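Local coordinates for protein SYE1 (Shewanella oneidensis, PDB 4AWT) that probably acts as an FMN-dependent oxidoreductase of the NADH:flavin oxidoreductase/NADH oxidase family, transferring hydride at CH-CH bonds with NAD or NADP as partner, at residues A51-S56 and A96-L101; M40-Y45 and R84-A89. The protein carries 1 engineered substitution. All blocks are in the same frame, centred on the assembly; numbering follows the deposited sequence.

Interaction 1 (A51-S56 and A96-L101). With FMN (flavin mononucleotide), chain B.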
ATOM      1  N   ALA A  51       8.112  15.004  -1.169  1.00  6.26           N
ATOM      2  CA  ALA A  51       6.979  14.570  -0.385  1.00  6.12           C
ATOM      3  C   ALA A  51       7.321  14.645   1.098  1.00  5.92           C
ATOM      4  O   ALA A  51       8.459  14.469   1.495  1.00  7.20           O
ATOM      5  CB  ALA A  51       6.645  13.130  -0.751  1.00  6.70           C
ATOM      6  N   GLY A  52       6.297  14.792   1.917  1.00  6.02           N
ATOM      7  CA  GLY A  52       6.488  14.649   3.351  1.00  6.49           C
ATOM      8  C   GLY A  52       6.799  13.207   3.760  1.00  6.05           C
ATOM      9  O   GLY A  52       7.600  12.953   4.647  1.00  6.98           O
ATOM     10  N   LEU A  53       6.127  12.267   3.111  1.00  5.78           N
ATOM     11  CA  LEU A  53       6.295  10.841   3.357  1.00  5.65           C
ATOM     12  C   LEU A  53       6.196  10.119   2.023  1.00  5.11           C
ATOM     13  O   LEU A  53       5.287  10.384   1.260  1.00  5.75           O
ATOM     14  CB  LEU A  53       5.180  10.320   4.283  1.00  6.18           C
ATOM     15  CG  LEU A  53       5.140   8.822   4.515  1.00  6.60           C
ATOM     16  CD1 LEU A  53       6.329   8.318   5.296  1.00  8.34           C
ATOM     17  CD2 LEU A  53       3.833   8.472   5.259  1.00  7.80           C
ATOM     18  N   ILE A  54       7.115   9.182   1.788  1.00  5.18           N
ATOM     19  CA  ILE A  54       6.997   8.213   0.718  1.00  5.18           C
ATOM     20  C   ILE A  54       6.592   6.873   1.324  1.00  5.02           C
ATOM     21  O   ILE A  54       7.210   6.435   2.300  1.00  5.67           O
ATOM     22  CB  ILE A  54       8.307   8.061  -0.053  1.00  5.41           C
ATOM     23  CG1 ILE A  54       8.636   9.374  -0.796  1.00  5.78           C
ATOM     24  CG2 ILE A  54       8.239   6.879  -1.015  1.00  6.02           C
ATOM     25  CD1 ILE A  54       9.986   9.372  -1.458  1.00  7.00           C
ATOM     26  N   VAL A  55       5.614   6.223   0.722  1.00  5.01           N
ATOM     27  CA  VAL A  55       5.308   4.830   1.005  1.00  5.17           C
ATOM     28  C   VAL A  55       5.715   4.052  -0.226  1.00  5.01           C
ATOM     29  O   VAL A  55       5.286   4.374  -1.334  1.00  5.51           O
ATOM     30  CB  VAL A  55       3.848   4.601   1.364  1.00  5.76           C
ATOM     31  CG1 VAL A  55       3.706   3.171   1.902  1.00  7.61           C
ATOM     32  CG2 VAL A  55       3.334   5.594   2.378  1.00  6.65           C
ATOM     33  N   SER A  56       6.566   3.049  -0.057  1.00  5.16           N
ATOM     34  CA  SER A  56       6.990   2.260  -1.187  1.00  5.24           C
ATOM     35  C   SER A  56       5.803   1.577  -1.848  1.00  5.19           C
ATOM     36  O   SER A  56       4.796   1.261  -1.235  1.00  5.25           O
ATOM     37  CB  SER A  56       7.997   1.180  -0.798  1.00  5.42           C
ATOM     38  OG  SER A  56       7.392   0.030  -0.216  1.00  5.44           O
ATOM     39  N   ALA A  96      11.148  10.881   4.728  1.00  8.58           N
ATOM     40  CA  ALA A  96      10.828   9.624   5.419  1.00  8.39           C
ATOM     41  C   ALA A  96      10.232   8.650   4.427  1.00  6.63           C
ATOM     42  O   ALA A  96       9.502   9.041   3.525  1.00  6.96           O
ATOM     43  CB  ALA A  96       9.839   9.870   6.548  1.00 10.68           C
ATOM     44  N   ILE A  97      10.539   7.358   4.616  1.00  6.37           N
ATOM     45  CA  ILE A  97      10.023   6.351   3.710  1.00  5.77           C
ATOM     46  C   ILE A  97       9.619   5.099   4.493  1.00  5.66           C
ATOM     47  O   ILE A  97      10.385   4.584   5.318  1.00  6.47           O
ATOM     48  CB  ILE A  97      11.011   6.045   2.593  1.00  6.47           C
ATOM     49  CG1 ILE A  97      10.419   5.032   1.602  1.00  6.91           C
ATOM     50  CG2 ILE A  97      12.385   5.624   3.080  1.00  8.13           C
ATOM     51  CD1 ILE A  97      11.189   4.869   0.299  1.00  9.44           C
ATOM     52  N   PHE A  98       8.402   4.641   4.221  1.00  5.46           N
ATOM     53  CA  PHE A  98       7.860   3.409   4.791  1.00  5.29           C
ATOM     54  C   PHE A  98       7.780   2.353   3.705  1.00  5.35           C
ATOM     55  O   PHE A  98       7.501   2.675   2.549  1.00  6.82           O
ATOM     56  CB  PHE A  98       6.478   3.620   5.399  1.00  5.57           C
ATOM     57  CG  PHE A  98       6.434   4.187   6.808  1.00  5.68           C
ATOM     58  CD1 PHE A  98       7.340   5.132   7.272  1.00  6.29           C
ATOM     59  CD2 PHE A  98       5.436   3.758   7.679  1.00  5.97           C
ATOM     60  CE1 PHE A  98       7.251   5.626   8.564  1.00  6.84           C
ATOM     61  CE2 PHE A  98       5.350   4.257   8.971  1.00  6.79           C
ATOM     62  CZ  PHE A  98       6.245   5.193   9.412  1.00  6.80           C
ATOM     63  N   ALA A  99       7.982   1.087   4.068  1.00  5.10           N
ATOM     64  CA  ALA A  99       7.845  -0.029   3.156  1.00  5.09           C
ATOM     65  C   ALA A  99       6.433  -0.594   3.228  1.00  4.71           C
ATOM     66  O   ALA A  99       5.992  -0.954   4.317  1.00  5.38           O
ATOM     67  CB  ALA A  99       8.814  -1.155   3.493  1.00  5.86           C
ATOM     68  N   GLN A 100       5.750  -0.729   2.096  1.00  4.99           N
ATOM     69  CA  GLN A 100       4.418  -1.329   2.095  1.00  4.76           C
ATOM     70  C   GLN A 100       4.537  -2.849   1.997  1.00  4.82           C
ATOM     71  O   GLN A 100       4.834  -3.402   0.955  1.00  5.82           O
ATOM     72  CB  GLN A 100       3.522  -0.807   0.984  1.00  5.11           C
ATOM     73  CG  GLN A 100       2.123  -1.377   1.200  1.00  5.43           C
ATOM     74  CD  GLN A 100       1.177  -1.108   0.085  1.00  4.99           C
ATOM     75  OE1 GLN A 100       1.392  -1.540  -1.064  1.00  5.49           O
ATOM     76  NE2 GLN A 100       0.068  -0.446   0.389  1.00  5.21           N
ATOM     77  N   LEU A 101       4.289  -3.540   3.124  1.00  5.10           N
ATOM     78  CA  LEU A 101       4.394  -4.997   3.164  1.00  4.96           C
ATOM     79  C   LEU A 101       3.162  -5.614   2.526  1.00  4.93           C
ATOM     80  O   LEU A 101       2.031  -5.334   2.940  1.00  5.37           O
ATOM     81  CB  LEU A 101       4.543  -5.466   4.599  1.00  5.35           C
ATOM     82  CG  LEU A 101       5.674  -4.844   5.394  1.00  5.75           C
ATOM     83  CD1 LEU A 101       5.744  -5.493   6.777  1.00  6.78           C
ATOM     84  CD2 LEU A 101       7.011  -4.956   4.681  1.00  6.98           C
TER
HETATM   85  N1  FMN B 500      -1.810   0.942  -3.920  1.00  5.18           N
HETATM   86  C2  FMN B 500      -1.202   0.207  -2.996  1.00  5.20           C
HETATM   87  O2  FMN B 500      -1.611   0.162  -1.805  1.00  5.40           O
HETATM   88  N3  FMN B 500      -0.080  -0.540  -3.327  1.00  5.40           N
HETATM   89  C4  FMN B 500       0.460  -0.565  -4.602  1.00  5.30           C
HETATM   90  O4  FMN B 500       1.539  -1.186  -4.789  1.00  6.06           O
HETATM   91  C4A FMN B 500      -0.255   0.121  -5.582  1.00  5.42           C
HETATM   92  N5  FMN B 500       0.156   0.077  -6.913  1.00  6.04           N
HETATM   93  C5A FMN B 500      -0.318   1.103  -7.774  1.00  5.73           C
HETATM   94  C6  FMN B 500       0.251   1.272  -9.012  1.00  6.52           C
HETATM   95  C7  FMN B 500      -0.169   2.297  -9.893  1.00  6.70           C
HETATM   96  C7M FMN B 500       0.589   2.495 -11.183  1.00  8.76           C
HETATM   97  C8  FMN B 500      -1.201   3.097  -9.505  1.00  6.42           C
HETATM   98  C8M FMN B 500      -1.692   4.240 -10.370  1.00  8.28           C
HETATM   99  C9  FMN B 500      -1.802   2.925  -8.241  1.00  6.03           C
HETATM  100  C9A FMN B 500      -1.362   1.936  -7.358  1.00  5.63           C
HETATM  101  N10 FMN B 500      -1.919   1.800  -6.069  1.00  5.60           N
HETATM  102  C10 FMN B 500      -1.323   0.941  -5.166  1.00  5.36           C
HETATM  103  C1' FMN B 500      -2.970   2.726  -5.638  1.00  5.53           C
HETATM  104  C2' FMN B 500      -2.443   4.128  -5.280  1.00  5.16           C
HETATM  105  O2' FMN B 500      -1.678   4.086  -4.087  1.00  5.37           O
HETATM  106  C3' FMN B 500      -3.559   5.125  -5.038  1.00  5.38           C
HETATM  107  O3' FMN B 500      -4.319   4.804  -3.884  1.00  5.56           O
HETATM  108  C4' FMN B 500      -4.518   5.326  -6.225  1.00  5.69           C
HETATM  109  O4' FMN B 500      -3.817   5.447  -7.454  1.00  5.99           O
HETATM  110  C5' FMN B 500      -5.486   6.472  -6.002  1.00  5.87           C
HETATM  111  O5' FMN B 500      -4.795   7.727  -5.876  1.00  5.68           O
HETATM  112  P   FMN B 500      -4.698   8.714  -7.150  1.00  5.71           P
HETATM  113  O1P FMN B 500      -3.814   8.025  -8.160  1.00  5.88           O
HETATM  114  O2P FMN B 500      -6.103   8.922  -7.670  1.00  6.22           O
HETATM  115  O3P FMN B 500      -4.071   9.957  -6.568  1.00  5.95           O

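Interaction 2 (M40-Y45 and R84-A89)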
ATOM      1  N   MET A  40      17.511   2.263 -10.694  0.66  6.32           N
ATOM      2  CA  MET A  40      16.507   3.167 -11.296  0.66  6.80           C
ATOM      3  C   MET A  40      15.412   3.449 -10.263  0.66  6.98           C
ATOM      4  O   MET A  40      14.854   4.547 -10.230  0.66  6.76           O
ATOM      5  CB  MET A  40      15.993   2.664 -12.625  0.66  6.31           C
ATOM      6  CG  MET A  40      15.115   1.398 -12.520  0.66  8.22           C
ATOM      7  SD  MET A  40      14.456   0.883 -14.108  0.66  9.72           S
ATOM      8  CE  MET A  40      15.981   0.314 -14.870  0.66 14.91           C
ATOM      9  N   MET A  41      15.128   2.443  -9.405  1.00  7.13           N
ATOM     10  CA  MET A  41      14.120   2.707  -8.391  1.00  6.50           C
ATOM     11  C   MET A  41      14.601   3.716  -7.363  1.00  6.33           C
ATOM     12  O   MET A  41      13.843   4.580  -6.919  1.00  6.30           O
ATOM     13  CB  MET A  41      13.702   1.408  -7.720  1.00  6.38           C
ATOM     14  CG  MET A  41      12.934   0.492  -8.650  1.00  7.11           C
ATOM     15  SD  MET A  41      12.749  -1.178  -8.001  1.00  8.49           S
ATOM     16  CE  MET A  41      11.907  -0.864  -6.425  1.00  8.95           C
ATOM     17  N   ALA A  42      15.873   3.611  -6.919  1.00  6.49           N
ATOM     18  CA  ALA A  42      16.410   4.558  -5.978  1.00  6.76           C
ATOM     19  C   ALA A  42      16.357   6.004  -6.526  1.00  6.46           C
ATOM     20  O   ALA A  42      15.977   6.921  -5.822  1.00  6.95           O
ATOM     21  CB  ALA A  42      17.820   4.164  -5.593  1.00  7.69           C
ATOM     22  N   ILE A  43      16.748   6.153  -7.796  1.00  7.10           N
ATOM     23  CA  ILE A  43      16.654   7.481  -8.420  0.51  7.22           C
ATOM     24  C   ILE A  43      15.220   7.957  -8.437  1.00  6.28           C
ATOM     25  O   ILE A  43      14.931   9.106  -8.095  1.00  6.50           O
ATOM     26  CB  ILE A  43      17.244   7.449  -9.849  0.51  8.35           C
ATOM     27  CG1 ILE A  43      18.701   7.018  -9.866  0.51 10.03           C
ATOM     28  CG2 ILE A  43      17.044   8.827 -10.481  0.51 10.54           C
ATOM     29  CD1 ILE A  43      19.276   6.881 -11.257  0.51 14.67           C
ATOM     30  N   TYR A  44      14.318   7.090  -8.876  1.00  6.30           N
ATOM     31  CA  TYR A  44      12.889   7.409  -8.980  1.00  6.10           C
ATOM     32  C   TYR A  44      12.317   7.918  -7.666  1.00  5.65           C
ATOM     33  O   TYR A  44      11.634   8.931  -7.606  1.00  5.80           O
ATOM     34  CB  TYR A  44      12.190   6.162  -9.435  1.00  6.72           C
ATOM     35  CG  TYR A  44      10.692   6.070  -9.209  1.00  6.09           C
ATOM     36  CD1 TYR A  44       9.792   6.799  -9.963  1.00  5.83           C
ATOM     37  CD2 TYR A  44      10.209   5.223  -8.224  1.00  6.24           C
ATOM     38  CE1 TYR A  44       8.446   6.689  -9.747  1.00  5.81           C
ATOM     39  CE2 TYR A  44       8.850   5.065  -8.018  1.00  6.38           C
ATOM     40  CZ  TYR A  44       7.964   5.798  -8.790  1.00  5.86           C
ATOM     41  OH  TYR A  44       6.608   5.643  -8.681  1.00  6.26           O
ATOM     42  N   TYR A  45      12.588   7.180  -6.555  1.00  5.67           N
ATOM     43  CA  TYR A  45      12.068   7.605  -5.283  1.00  5.65           C
ATOM     44  C   TYR A  45      12.744   8.887  -4.808  1.00  5.59           C
ATOM     45  O   TYR A  45      12.096   9.791  -4.282  1.00  5.83           O
ATOM     46  CB  TYR A  45      12.187   6.506  -4.249  1.00  5.55           C
ATOM     47  CG  TYR A  45      11.187   5.386  -4.372  1.00  5.35           C
ATOM     48  CD1 TYR A  45       9.850   5.618  -4.029  1.00  5.88           C
ATOM     49  CD2 TYR A  45      11.537   4.117  -4.774  1.00  6.02           C
ATOM     50  CE1 TYR A  45       8.921   4.612  -4.085  1.00  5.87           C
ATOM     51  CE2 TYR A  45      10.603   3.094  -4.831  1.00  6.05           C
ATOM     52  CZ  TYR A  45       9.288   3.331  -4.484  1.00  5.89           C
ATOM     53  OH  TYR A  45       8.366   2.336  -4.487  1.00  6.85           O
ATOM     54  N   ARG A  84      17.916  -0.986   0.621  1.00  6.78           N
ATOM     55  CA  ARG A  84      18.800  -0.076   1.337  1.00  7.07           C
ATOM     56  C   ARG A  84      19.321   1.002   0.408  1.00  7.57           C
ATOM     57  O   ARG A  84      19.493   2.146   0.832  1.00  8.38           O
ATOM     58  CB  ARG A  84      19.986  -0.880   1.925  1.00  7.61           C
ATOM     59  CG  ARG A  84      21.001   0.010   2.659  1.00  8.38           C
ATOM     60  CD  ARG A  84      20.421   0.641   3.914  1.00 10.76           C
ATOM     61  NE  ARG A  84      21.329   1.448   4.702  1.00 12.40           N
ATOM     62  CZ  ARG A  84      22.214   0.931   5.540  1.00 14.34           C
ATOM     63  NH1 ARG A  84      22.332  -0.376   5.701  1.00 15.35           N
ATOM     64  NH2 ARG A  84      23.008   1.763   6.216  1.00 17.95           N
ATOM     65  N   ILE A  85      19.610   0.684  -0.845  1.00  7.68           N
ATOM     66  CA  ILE A  85      20.087   1.772  -1.708  0.60  8.59           C
ATOM     67  C   ILE A  85      18.973   2.787  -1.911  1.00  7.24           C
ATOM     68  O   ILE A  85      19.233   3.986  -1.932  1.00  8.19           O
ATOM     69  CB  ILE A  85      20.626   1.191  -3.008  0.60  9.16           C
ATOM     70  CG1 ILE A  85      21.802   0.240  -2.776  0.60 10.53           C
ATOM     71  CG2 ILE A  85      21.004   2.312  -3.975  0.60 10.34           C
ATOM     72  CD1 ILE A  85      22.071  -0.545  -4.031  0.60 16.88           C
ATOM     73  N   VAL A  86      17.723   2.328  -2.048  1.00  6.83           N
ATOM     74  CA  VAL A  86      16.586   3.252  -2.144  1.00  6.30           C
ATOM     75  C   VAL A  86      16.495   4.110  -0.913  1.00  6.24           C
ATOM     76  O   VAL A  86      16.337   5.347  -1.014  1.00  6.76           O
ATOM     77  CB  VAL A  86      15.292   2.474  -2.392  1.00  6.31           C
ATOM     78  CG1 VAL A  86      14.097   3.428  -2.325  1.00  6.74           C
ATOM     79  CG2 VAL A  86      15.311   1.724  -3.690  1.00  6.85           C
ATOM     80  N   THR A  87      16.487   3.524   0.276  1.00  6.50           N
ATOM     81  CA  THR A  87      16.295   4.317   1.471  1.00  6.82           C
ATOM     82  C   THR A  87      17.463   5.258   1.690  1.00  6.86           C
ATOM     83  O   THR A  87      17.241   6.374   2.167  1.00  7.85           O
ATOM     84  CB  THR A  87      15.980   3.476   2.722  1.00  7.14           C
ATOM     85  OG1 THR A  87      17.190   2.811   3.108  1.00  7.70           O
ATOM     86  CG2 THR A  87      14.843   2.527   2.524  1.00  7.35           C
ATOM     87  N   GLU A  88      18.687   4.850   1.367  1.00  7.46           N
ATOM     88  CA  GLU A  88      19.815   5.769   1.450  1.00  7.87           C
ATOM     89  C   GLU A  88      19.605   6.983   0.553  1.00  7.86           C
ATOM     90  O   GLU A  88      19.877   8.123   0.938  1.00  8.61           O
ATOM     91  CB  GLU A  88      21.138   5.070   1.105  1.00  8.82           C
ATOM     92  CG  GLU A  88      21.612   4.121   2.166  1.00 10.68           C
ATOM     93  CD  GLU A  88      21.966   4.761   3.468  1.00 13.35           C
ATOM     94  OE1 GLU A  88      22.652   5.832   3.414  1.00 16.04           O
ATOM     95  OE2 GLU A  88      21.549   4.272   4.536  1.00 15.65           O
ATOM     96  N   ALA A  89      19.151   6.725  -0.675  1.00  7.66           N
ATOM     97  CA  ALA A  89      18.959   7.825  -1.610  1.00  7.90           C
ATOM     98  C   ALA A  89      17.886   8.787  -1.126  1.00  7.40           C
ATOM     99  O   ALA A  89      18.031  10.012  -1.177  1.00  8.72           O
ATOM    100  CB  ALA A  89      18.619   7.266  -2.977  1.00  8.61           C
TER

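Interaction 1 (A51-S56 and A96-L101)
Leu53 reaches the ring of Phe98 obliquely with CD1, which stands 3.9 Å from CD1 of Phe98, and Tyr266 meets the same ring with its plane turned by about 30°. The other flat group is the Gln100 carboxamide, whose two polar atoms face the pyrimidine end of the flavin. OE1 of Gln100 accepts the N-H of FMN N3 at 2.9 Å, while NE2 of Gln100 donates to FMN O2 at 2.8 Å; both bonds are fairly straight. CG lies anti to the backbone N (chi1 -173°) and the chain beyond it is extended, which carries the amide past 51-56 to the flavin. NE2 has a second acceptor in Glu179 OE2, an arrangement that helps fix the amide's rotation. A leucine in place of Gln100 would probably leave FMN N3 and O2 without these two mates and deprive Glu179 of a donor.

The two strands run parallel, their backbones linked in turn by Ile54 N to Ala96 O (3.0 Å), Phe98 N to Ile54 O (2.9 Å) and Ser56 N to Phe98 O (2.8 Å). The next rung is different: Gln100 N gives its hydrogen to the hydroxyl OG of Ser56, 2.9 Å away, rather than to the carbonyl. Ser56 O, buried beside Gln100 CB, has no polar partner.

These are neighbouring strands of the TIM barrel, joined by helix 77-92 in a beta-alpha-beta unit. Leu53, Val55, Ala96 and Phe98 line the inner face, where strand 14-16 meets Leu53, Ala96 and Phe98. Ile54 and Ile97 point outward, against helix 77-92, and strands 20-22 and 177-181 flank the pair.

Interaction 2 (M40-Y45 and R84-A89)
Val86 grips helix 39-46 with both branches, packing two neighbouring helices of the TIM-barrel outer shell against each other. The helix segments run nearly side by side, 8.2 Å apart at closest approach and crossing at -26°. With CG1 anti to the backbone N (chi1 173°), the valine points that methyl at the Tyr45 ring, where it lies 3.6 Å from CD2, obliquely to the ring. The other branch, CG2, rests on the backbone of Ala42, 3.8 Å from its CA.

Ala42 answers from the other helix: its CB sits 3.8 Å from Val86 CA and also touches Ile85 O and the methyl of Ala89. With only a methyl at Ala42, the backbones come close, the CA atoms of Ala42 and Val86 being 4.1 Å apart. No hydrogen bond spans the interface, so apolar packing alone joins the segments here.

Tyr45 is held from several sides. Tyr44 CD2 lies 3.8 Å above the centre of one face of its ring, Ile54 and Ser56 of strand 53-60 and Trp83 of helix 77-92 also touch the side chain, and its hydroxyl is hydrogen-bonded to Glu57 OE2. On the solvent side of helix 77-92, Arg84 NE makes a salt bridge to Glu88 OE2 at 2.8 Å, the oxygen lying in the guanidinium plane.

How the interactions relate
From the N terminus, the chain passes through 40-45, then 51-56, 84-89 and 96-101. Interaction 2 closes a loop between 45 and 84 that contains strand segment 51-56, while interaction 1 closes one between 56 and 96 that contains helix segment 84-89, so the two loops cross. One contact joins two strands of the barrel wall, the other the helices packed outside it. The layers meet directly: Ile54 CD1 lies 3.6 Å from Tyr45 O, and Ile97 CG2 is 4.0 Å from Thr87 CG2. The pair of interactions ties two successive helix-strand steps of the barrel together.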